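Long-range contacts in peptidoglycan-N-acetylglucosamine deacetylase BC_1960 (Bacillus cereus, PDB 5O6Y), which removes the acetyl group from N-acetylglucosamine residues of bacterial peptidoglycan with the help of a zinc ion, and also acts on soluble chitin substrates and N-acetylchitooligomers: residues 44-49 and 186-191; 52-57 and 74-79; 139-144 and 169-174. One frame throughout, in Å; residues are numbered along the deposited sequence.

Contact 1 of 3, residues 44-49 and 186-191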
# COMPACT_ATOMS: atom_id res chain seq x y z
N LYS B 44 -11.08 9.19 7.34
CA LYS B 44 -11.92 10.32 6.97
C LYS B 44 -12.02 11.33 8.11
O LYS B 44 -11.89 12.54 7.89
CB LYS B 44 -13.31 9.84 6.55
CG LYS B 44 -14.31 10.95 6.30
CD LYS B 44 -15.54 10.43 5.56
CE LYS B 44 -16.17 9.26 6.30
NZ LYS B 44 -17.28 8.64 5.51
N GLN B 45 -12.25 10.85 9.33
CA GLN B 45 -12.37 11.76 10.47
C GLN B 45 -11.04 12.38 10.88
O GLN B 45 -11.03 13.25 11.75
CB GLN B 45 -13.00 11.04 11.66
CG GLN B 45 -12.08 10.04 12.35
CD GLN B 45 -12.84 9.10 13.26
OE1 GLN B 45 -12.48 8.90 14.42
NE2 GLN B 45 -13.90 8.50 12.73
N HIS B 46 -9.93 11.96 10.27
CA HIS B 46 -8.64 12.60 10.47
C HIS B 46 -8.19 13.40 9.25
O HIS B 46 -7.08 13.94 9.26
CB HIS B 46 -7.57 11.56 10.83
CG HIS B 46 -7.69 11.02 12.22
ND1 HIS B 46 -7.35 11.76 13.33
CD2 HIS B 46 -8.10 9.81 12.68
CE1 HIS B 46 -7.55 11.03 14.42
NE2 HIS B 46 -8.01 9.85 14.05
N ASN B 47 -9.02 13.48 8.21
CA ASN B 47 -8.70 14.22 6.99
C ASN B 47 -7.43 13.67 6.33
O ASN B 47 -6.58 14.43 5.86
CB ASN B 47 -8.58 15.72 7.26
CG ASN B 47 -8.61 16.55 5.99
OD1 ASN B 47 -9.27 16.20 5.02
ND2 ASN B 47 -7.89 17.66 6.00
N VAL B 48 -7.31 12.35 6.29
CA VAL B 48 -6.11 11.68 5.81
C VAL B 48 -6.47 10.80 4.62
O VAL B 48 -7.41 10.00 4.69
CB VAL B 48 -5.45 10.85 6.92
CG1 VAL B 48 -4.47 9.84 6.33
CG2 VAL B 48 -4.73 11.76 7.90
N LYS B 49 -5.73 10.95 3.53
CA LYS B 49 -5.81 10.06 2.38
C LYS B 49 -4.65 9.07 2.42
O LYS B 49 -3.55 9.40 2.86
CB LYS B 49 -5.77 10.85 1.07
CG LYS B 49 -6.79 11.97 0.98
CD LYS B 49 -8.21 11.43 1.10
CE LYS B 49 -9.23 12.56 1.04
NZ LYS B 49 -10.62 12.05 1.16
N ALA B 186 -4.83 1.92 16.46
CA ALA B 186 -3.60 2.69 16.51
C ALA B 186 -3.64 3.92 15.61
O ALA B 186 -2.86 4.86 15.83
CB ALA B 186 -2.41 1.81 16.12
N LEU B 187 -4.52 3.95 14.61
CA LEU B 187 -4.63 5.11 13.74
C LEU B 187 -5.01 6.37 14.52
O LEU B 187 -4.57 7.47 14.18
CB LEU B 187 -5.65 4.85 12.63
CG LEU B 187 -5.24 3.89 11.52
CD1 LEU B 187 -6.43 3.51 10.65
CD2 LEU B 187 -4.14 4.51 10.67
N ASP B 188 -5.81 6.22 15.58
CA ASP B 188 -6.21 7.37 16.38
C ASP B 188 -5.05 7.98 17.17
O ASP B 188 -5.15 9.13 17.60
CB ASP B 188 -7.34 6.99 17.34
CG ASP B 188 -8.67 6.79 16.63
OD1 ASP B 188 -8.91 7.47 15.61
OD2 ASP B 188 -9.47 5.95 17.09
N LYS B 189 -3.97 7.23 17.36
CA LYS B 189 -2.79 7.74 18.05
C LYS B 189 -1.65 8.07 17.10
O LYS B 189 -0.93 9.05 17.32
CB LYS B 189 -2.31 6.72 19.09
CG LYS B 189 -3.43 5.95 19.78
CD LYS B 189 -2.88 4.91 20.74
CE LYS B 189 -2.44 5.54 22.05
NZ LYS B 189 -3.60 6.10 22.81
N ILE B 190 -1.48 7.28 16.04
CA ILE B 190 -0.39 7.50 15.10
C ILE B 190 -0.56 8.83 14.37
O ILE B 190 0.36 9.65 14.32
CB ILE B 190 -0.29 6.33 14.11
CG1 ILE B 190 0.24 5.07 14.80
CG2 ILE B 190 0.57 6.71 12.91
CD1 ILE B 190 0.15 3.83 13.94
N ILE B 191 -1.75 9.05 13.80
CA ILE B 191 -1.95 10.22 12.95
C ILE B 191 -1.78 11.53 13.71
O ILE B 191 -1.08 12.43 13.21
CB ILE B 191 -3.31 10.13 12.22
CG1 ILE B 191 -3.38 8.83 11.42
CG2 ILE B 191 -3.51 11.33 11.31
CD1 ILE B 191 -4.70 8.62 10.70
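H46 and I191 are the closest backbone pair, their CA atoms 7.5 Å apart, where the end of helix 35-45 and the turn after it come up against a helical segment, 186-191, that belongs to helix 181-196. N47 leaves the helical conformation with a positive phi, and two bonds back into the last turn make this a Schellman motif; asparagine tolerates that backbone conformation well.

H46 does most of the touching. Its CG lies anti to its own carbonyl carbon (chi1 -73°), which sends the imidazole across to the helix. The NE2 N-H meets OD1 of D188 at 3.0 Å, nearly straight at 169° and almost exactly in the ring plane, on the anti lone pair of the oxygen. The carboxylate is turned 48° against the ring, so the two groups share a bond but are not coplanar. Because OD2 of D188 also forms a salt bridge with K42, the aspartate joins a histidine to a lysine, and the two carboxylate oxygens have separate partners. The nearby negative charge would probably favour protonation of the histidine, though the lysine on the other oxygen would offset part of this.

The apolar half of the contact belongs to I191. It lies over one face of the H46 ring, its CD1 about 4.1 Å from CG and CD2 of H46, while CG2 turns to CG2 of V48 at 3.6 Å. Branched aliphatic residues suit this buried side, where a methyl can be offered to each neighbour.

V48 and I191 both rest on F201 of strand 200-201, and L187 leans on I39 of helix 35-45. I190 packs on V160 of helix 153-163, so helix 181-196 touches both helices as well as strand 200-201.

Contact 2 of 3, residues 52-57 and 74-79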
# COMPACT_ATOMS: atom_id res chain seq x y z
N PHE B 52 -4.16 2.07 -0.87
CA PHE B 52 -4.57 0.70 -0.57
C PHE B 52 -4.08 -0.22 -1.68
O PHE B 52 -4.39 -0.01 -2.85
CB PHE B 52 -6.09 0.60 -0.43
CG PHE B 52 -6.64 1.37 0.74
CD1 PHE B 52 -6.98 0.72 1.92
CD2 PHE B 52 -6.81 2.75 0.67
CE1 PHE B 52 -7.48 1.43 3.00
CE2 PHE B 52 -7.32 3.46 1.74
CZ PHE B 52 -7.65 2.80 2.90
N PHE B 53 -3.31 -1.24 -1.30
CA PHE B 53 -2.86 -2.27 -2.24
C PHE B 53 -3.84 -3.43 -2.17
O PHE B 53 -3.84 -4.20 -1.21
CB PHE B 53 -1.43 -2.71 -1.93
CG PHE B 53 -0.39 -1.71 -2.34
CD1 PHE B 53 0.16 -0.83 -1.42
CD2 PHE B 53 0.01 -1.62 -3.66
CE1 PHE B 53 1.11 0.10 -1.81
CE2 PHE B 53 0.96 -0.70 -4.06
CZ PHE B 53 1.51 0.16 -3.13
N LEU B 54 -4.67 -3.56 -3.20
CA LEU B 54 -5.82 -4.45 -3.19
C LEU B 54 -5.50 -5.77 -3.89
O LEU B 54 -4.91 -5.77 -4.98
CB LEU B 54 -7.03 -3.79 -3.85
CG LEU B 54 -8.03 -3.06 -2.96
CD1 LEU B 54 -7.39 -2.50 -1.70
CD2 LEU B 54 -8.75 -1.96 -3.75
N LEU B 55 -5.90 -6.87 -3.27
CA LEU B 55 -5.83 -8.17 -3.91
C LEU B 55 -6.98 -8.32 -4.91
O LEU B 55 -8.11 -7.90 -4.64
CB LEU B 55 -5.90 -9.29 -2.87
CG LEU B 55 -4.59 -9.62 -2.16
CD1 LEU B 55 -4.82 -10.56 -0.99
CD2 LEU B 55 -3.60 -10.22 -3.14
N GLY B 56 -6.67 -8.90 -6.07
CA GLY B 56 -7.70 -9.07 -7.09
C GLY B 56 -8.83 -9.97 -6.64
O GLY B 56 -10.00 -9.67 -6.88
N GLU B 57 -8.50 -11.08 -5.99
CA GLU B 57 -9.54 -12.02 -5.57
C GLU B 57 -10.48 -11.40 -4.55
O GLU B 57 -11.67 -11.73 -4.52
CB GLU B 57 -8.91 -13.30 -5.02
CG GLU B 57 -8.18 -13.13 -3.69
CD GLU B 57 -7.35 -14.34 -3.32
OE1 GLU B 57 -6.35 -14.17 -2.59
OE2 GLU B 57 -7.69 -15.46 -3.76
N HIS B 74 -8.93 8.19 -1.88
CA HIS B 74 -7.71 7.41 -1.71
C HIS B 74 -7.22 6.86 -3.05
O HIS B 74 -7.90 6.96 -4.08
CB HIS B 74 -7.95 6.27 -0.72
CG HIS B 74 -8.57 6.70 0.56
ND1 HIS B 74 -7.95 7.56 1.44
CD2 HIS B 74 -9.77 6.41 1.12
CE1 HIS B 74 -8.73 7.78 2.48
NE2 HIS B 74 -9.85 7.08 2.31
N VAL B 75 -6.02 6.29 -3.03
CA VAL B 75 -5.38 5.74 -4.22
C VAL B 75 -5.35 4.22 -4.10
O VAL B 75 -5.15 3.68 -3.00
CB VAL B 75 -3.96 6.32 -4.42
CG1 VAL B 75 -3.22 5.59 -5.52
CG2 VAL B 75 -4.05 7.81 -4.73
N ILE B 76 -5.55 3.54 -5.22
CA ILE B 76 -5.60 2.08 -5.27
C ILE B 76 -4.35 1.57 -5.98
O ILE B 76 -3.96 2.10 -7.03
CB ILE B 76 -6.88 1.59 -5.98
CG1 ILE B 76 -8.10 1.84 -5.10
CG2 ILE B 76 -6.76 0.11 -6.36
CD1 ILE B 76 -9.41 1.43 -5.74
N GLY B 77 -3.72 0.55 -5.40
CA GLY B 77 -2.57 -0.09 -6.01
C GLY B 77 -2.80 -1.56 -6.30
O GLY B 77 -3.67 -2.19 -5.69
N ASN B 78 -2.03 -2.12 -7.24
CA ASN B 78 -2.16 -3.52 -7.61
C ASN B 78 -1.32 -4.39 -6.68
O ASN B 78 -0.13 -4.11 -6.47
CB ASN B 78 -1.73 -3.73 -9.07
CG ASN B 78 -2.16 -5.08 -9.62
OD1 ASN B 78 -2.06 -6.11 -8.95
ND2 ASN B 78 -2.63 -5.08 -10.87
N HIS B 79 -1.92 -5.44 -6.14
CA HIS B 79 -1.26 -6.30 -5.16
C HIS B 79 -1.32 -7.76 -5.59
O HIS B 79 -1.36 -8.66 -4.73
CB HIS B 79 -1.86 -6.11 -3.77
CG HIS B 79 -0.94 -6.48 -2.65
ND1 HIS B 79 0.42 -6.23 -2.70
CD2 HIS B 79 -1.18 -7.05 -1.45
CE1 HIS B 79 0.97 -6.65 -1.58
NE2 HIS B 79 0.03 -7.15 -0.80
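F52 of strand 51-54 and I76 of strand 75-78 face each other in parallel register, followed by F53 with G77 and L54 with N78. The backbone ladder alternates across the strands: F52 N to V75 O, G77 N to F52 O at 2.7 Å, then L54 N to G77 O.

CB of F52 is 4.1 Å from the carbonyl oxygen of V75, which lies at the edge of the phenyl ring, and CD2 runs past that oxygen to CB of H74. CE2 arrives at CG of H74, 3.7 Å away, over one face of the imidazole and offset toward its rim. The ring planes stand at 64°, an edge-to-face pair. ND1 of H74 is held by the backbone N of A50, which helps fix the face that F52 meets.

F53 points to the other side of the sheet. Its CD2 sits 3.8 Å from CA of G77, where a side chain would collide with it, so glycine suits the place. CB of F53 lies over the face of the H79 ring in a CH-pi contact, 4.2 Å from the centroid. L54 CD2 packs on I76 CG2.

NE2 of H79 binds the zinc ion and ND1 bonds to the carbonyl oxygen of R117, so both ring nitrogens are engaged. Just past the end of its strand, H79 completes the zinc site with D29 and H83, the Asp-His-His set of the polysaccharide deacetylase (NodB) family.

Contact 3 of 3, residues 139-144 and 169-174. With 5YA (4-naphthalen-1-yl-~{N}-oxidanyl-benzamide), chain C.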
# COMPACT_ATOMS: atom_id res chain seq x y z
N VAL B 139 6.59 0.01 -5.01
CA VAL B 139 6.93 0.66 -3.75
C VAL B 139 6.86 -0.39 -2.65
O VAL B 139 5.82 -1.02 -2.45
CB VAL B 139 5.99 1.83 -3.44
CG1 VAL B 139 6.36 2.47 -2.11
CG2 VAL B 139 6.05 2.86 -4.55
N GLN B 140 7.98 -0.58 -1.95
CA GLN B 140 8.00 -1.43 -0.76
C GLN B 140 7.53 -0.60 0.43
O GLN B 140 6.50 0.06 0.36
CB GLN B 140 9.40 -2.00 -0.53
CG GLN B 140 9.99 -2.75 -1.72
CD GLN B 140 9.44 -4.15 -1.90
OE1 GLN B 140 8.46 -4.54 -1.26
NE2 GLN B 140 10.07 -4.93 -2.77
N TRP B 141 8.30 -0.63 1.52
CA TRP B 141 7.93 0.13 2.71
C TRP B 141 9.17 0.37 3.55
O TRP B 141 10.17 -0.34 3.43
CB TRP B 141 6.85 -0.59 3.53
CG TRP B 141 7.29 -1.92 4.07
CD1 TRP B 141 7.84 -2.16 5.30
CD2 TRP B 141 7.23 -3.18 3.40
NE1 TRP B 141 8.12 -3.50 5.43
CE2 TRP B 141 7.75 -4.15 4.28
CE3 TRP B 141 6.78 -3.59 2.14
CZ2 TRP B 141 7.84 -5.50 3.94
CZ3 TRP B 141 6.86 -4.93 1.80
CH2 TRP B 141 7.39 -5.87 2.70
N SER B 142 9.09 1.39 4.42
CA SER B 142 10.19 1.75 5.30
C SER B 142 9.88 1.55 6.78
O SER B 142 10.82 1.51 7.58
CB SER B 142 10.59 3.22 5.09
OG SER B 142 11.54 3.33 4.04
N VAL B 143 8.61 1.43 7.15
CA VAL B 143 8.21 1.24 8.54
C VAL B 143 7.21 0.09 8.59
O VAL B 143 6.15 0.15 7.95
CB VAL B 143 7.59 2.51 9.15
CG1 VAL B 143 7.24 2.28 10.61
CG2 VAL B 143 8.54 3.69 9.01
N ASP B 144 7.55 -0.96 9.33
CA ASP B 144 6.72 -2.16 9.44
C ASP B 144 6.03 -2.15 10.80
O ASP B 144 6.69 -2.27 11.84
CB ASP B 144 7.56 -3.42 9.26
CG ASP B 144 6.72 -4.63 8.88
OD1 ASP B 144 7.11 -5.33 7.92
OD2 ASP B 144 5.67 -4.86 9.51
N VAL B 169 7.29 5.23 4.41
CA VAL B 169 6.18 4.49 3.83
C VAL B 169 5.78 3.43 4.85
O VAL B 169 6.51 2.46 5.06
CB VAL B 169 6.54 3.86 2.48
CG1 VAL B 169 5.37 3.04 1.94
CG2 VAL B 169 6.96 4.93 1.49
N ILE B 170 4.63 3.62 5.48
CA ILE B 170 4.19 2.77 6.58
C ILE B 170 3.30 1.67 6.04
O ILE B 170 2.43 1.92 5.20
CB ILE B 170 3.48 3.61 7.66
CG1 ILE B 170 4.34 4.83 8.03
CG2 ILE B 170 3.19 2.77 8.88
CD1 ILE B 170 3.65 5.81 8.95
N LEU B 171 3.51 0.45 6.52
CA LEU B 171 2.80 -0.73 6.05
C LEU B 171 1.83 -1.22 7.12
O LEU B 171 2.25 -1.55 8.23
CB LEU B 171 3.78 -1.85 5.67
CG LEU B 171 3.16 -3.23 5.41
CD1 LEU B 171 2.21 -3.20 4.22
CD2 LEU B 171 4.25 -4.27 5.21
N GLN B 172 0.55 -1.28 6.77
CA GLN B 172 -0.47 -1.90 7.60
C GLN B 172 -1.29 -2.85 6.73
O GLN B 172 -1.14 -2.89 5.51
CB GLN B 172 -1.37 -0.86 8.28
CG GLN B 172 -0.65 -0.03 9.33
CD GLN B 172 -1.54 1.02 9.97
OE1 GLN B 172 -1.64 2.14 9.47
NE2 GLN B 172 -2.18 0.66 11.08
N HIS B 173 -2.18 -3.62 7.37
CA HIS B 173 -2.93 -4.65 6.67
C HIS B 173 -4.42 -4.52 6.96
O HIS B 173 -4.83 -4.10 8.05
CB HIS B 173 -2.46 -6.06 7.06
CG HIS B 173 -1.07 -6.37 6.59
ND1 HIS B 173 0.04 -6.22 7.40
CD2 HIS B 173 -0.61 -6.83 5.40
CE1 HIS B 173 1.12 -6.57 6.72
NE2 HIS B 173 0.75 -6.94 5.51
N SER B 174 -5.22 -4.87 5.96
CA SER B 174 -6.66 -5.04 6.08
C SER B 174 -7.06 -6.42 5.55
O SER B 174 -7.99 -6.57 4.75
CB SER B 174 -7.41 -3.93 5.34
OG SER B 174 -6.95 -3.81 4.01
C1 5YA C . 8.42 -8.76 7.80
C2 5YA C . 7.29 -8.47 7.04
C3 5YA C . 6.78 -9.41 6.14
C4 5YA C . 7.42 -10.68 6.00
C5 5YA C . 8.57 -10.97 6.78
C6 5YA C . 9.07 -9.98 7.69
C7 5YA C . 6.92 -11.66 5.09
C8 5YA C . 7.57 -12.89 4.98
O1 5YA C . 1.94 -7.07 2.48
C9 5YA C . 8.70 -13.17 5.75
C10 5YA C . 9.21 -12.24 6.64
C11 5YA C . 5.57 -9.10 5.33
C12 5YA C . 5.71 -8.44 4.12
C13 5YA C . 4.60 -8.15 3.35
N1 5YA C . 1.24 -9.17 2.75
C14 5YA C . 3.34 -8.51 3.80
C15 5YA C . 3.20 -9.17 5.01
C16 5YA C . 4.31 -9.46 5.78
C17 5YA C . 2.11 -8.19 2.96
O2 5YA C . 0.09 -8.95 1.99
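W141 has its CG between the backbone N and the carbonyl carbon (chi1 63°), while CG of L171 lies anti to its backbone N (chi1 168°); together these torsions bring the indole over the leucine branch. CD2 of L171 sits beneath the five-membered ring, 3.7 Å from its centroid and 15° off the normal, a CH-pi contact, with CE2 of W141 its nearest atom. The methyl C-H groups of a leucine suit the face of an indole, and L171 is buried beneath it. CB of L171 adds to this by lying under CG of W141.

Backbone bonds hold the two segments in register. The carbonyl oxygen of V169 receives both S142 N and V143 N, at 2.9 Å for the first, which lies in the carbonyl plane on a lone pair; V143 N comes from above that plane. L171 N then donates to V143 O, and V143 pairs with I170 in parallel fashion, CB of V143 resting on CG1 of I170. Beta-branched valine and isoleucine suit paired strand positions.

The far end of the indole reaches the bound hydroxamate ligand: CH2 of W141 is 3.4 Å from C12 of 5YA. OD1 of D144 approaches C2 of its naphthyl group at 3.3 Å, and a weak bond from NE1 of W141 to that same oxygen ties the two pocket residues together. OD2 of D144 is bonded to V146 N. NE2 of H173 lies 3.1 Å from C17, the hydroxamate carbonyl carbon, with its ring edge toward the group; ND1 is held by D147.

L171 thus backs the indole, whose CH2 meets the phenyl ring of the ligand, while D144 lies against the naphthyl group and H173 against the hydroxamate carbonyl. H173, the predicted proton donor, is fixed in orientation through its other nitrogen.

Overall arrangement
From the N terminus, the chain enters contact 1 at the end of helix 35-45, and its second segment lies on helix 181-196, so this contact closes a long loop that holds the other two. Within it, contact 2 closes first, pairing strand 51-54 with strand 75-78 across helices 56-61 and 63-71. Contact 3 follows in series, joining strand 143-144 to strand 169-173 around helix 153-163. Neither crosses the other, and both reach the same parallel sheet, their centres about 13 Å apart. Contact 1 touches each of them, through V48 and K49 against H74 and through L187 against Q172, tying the outer helices to that sheet.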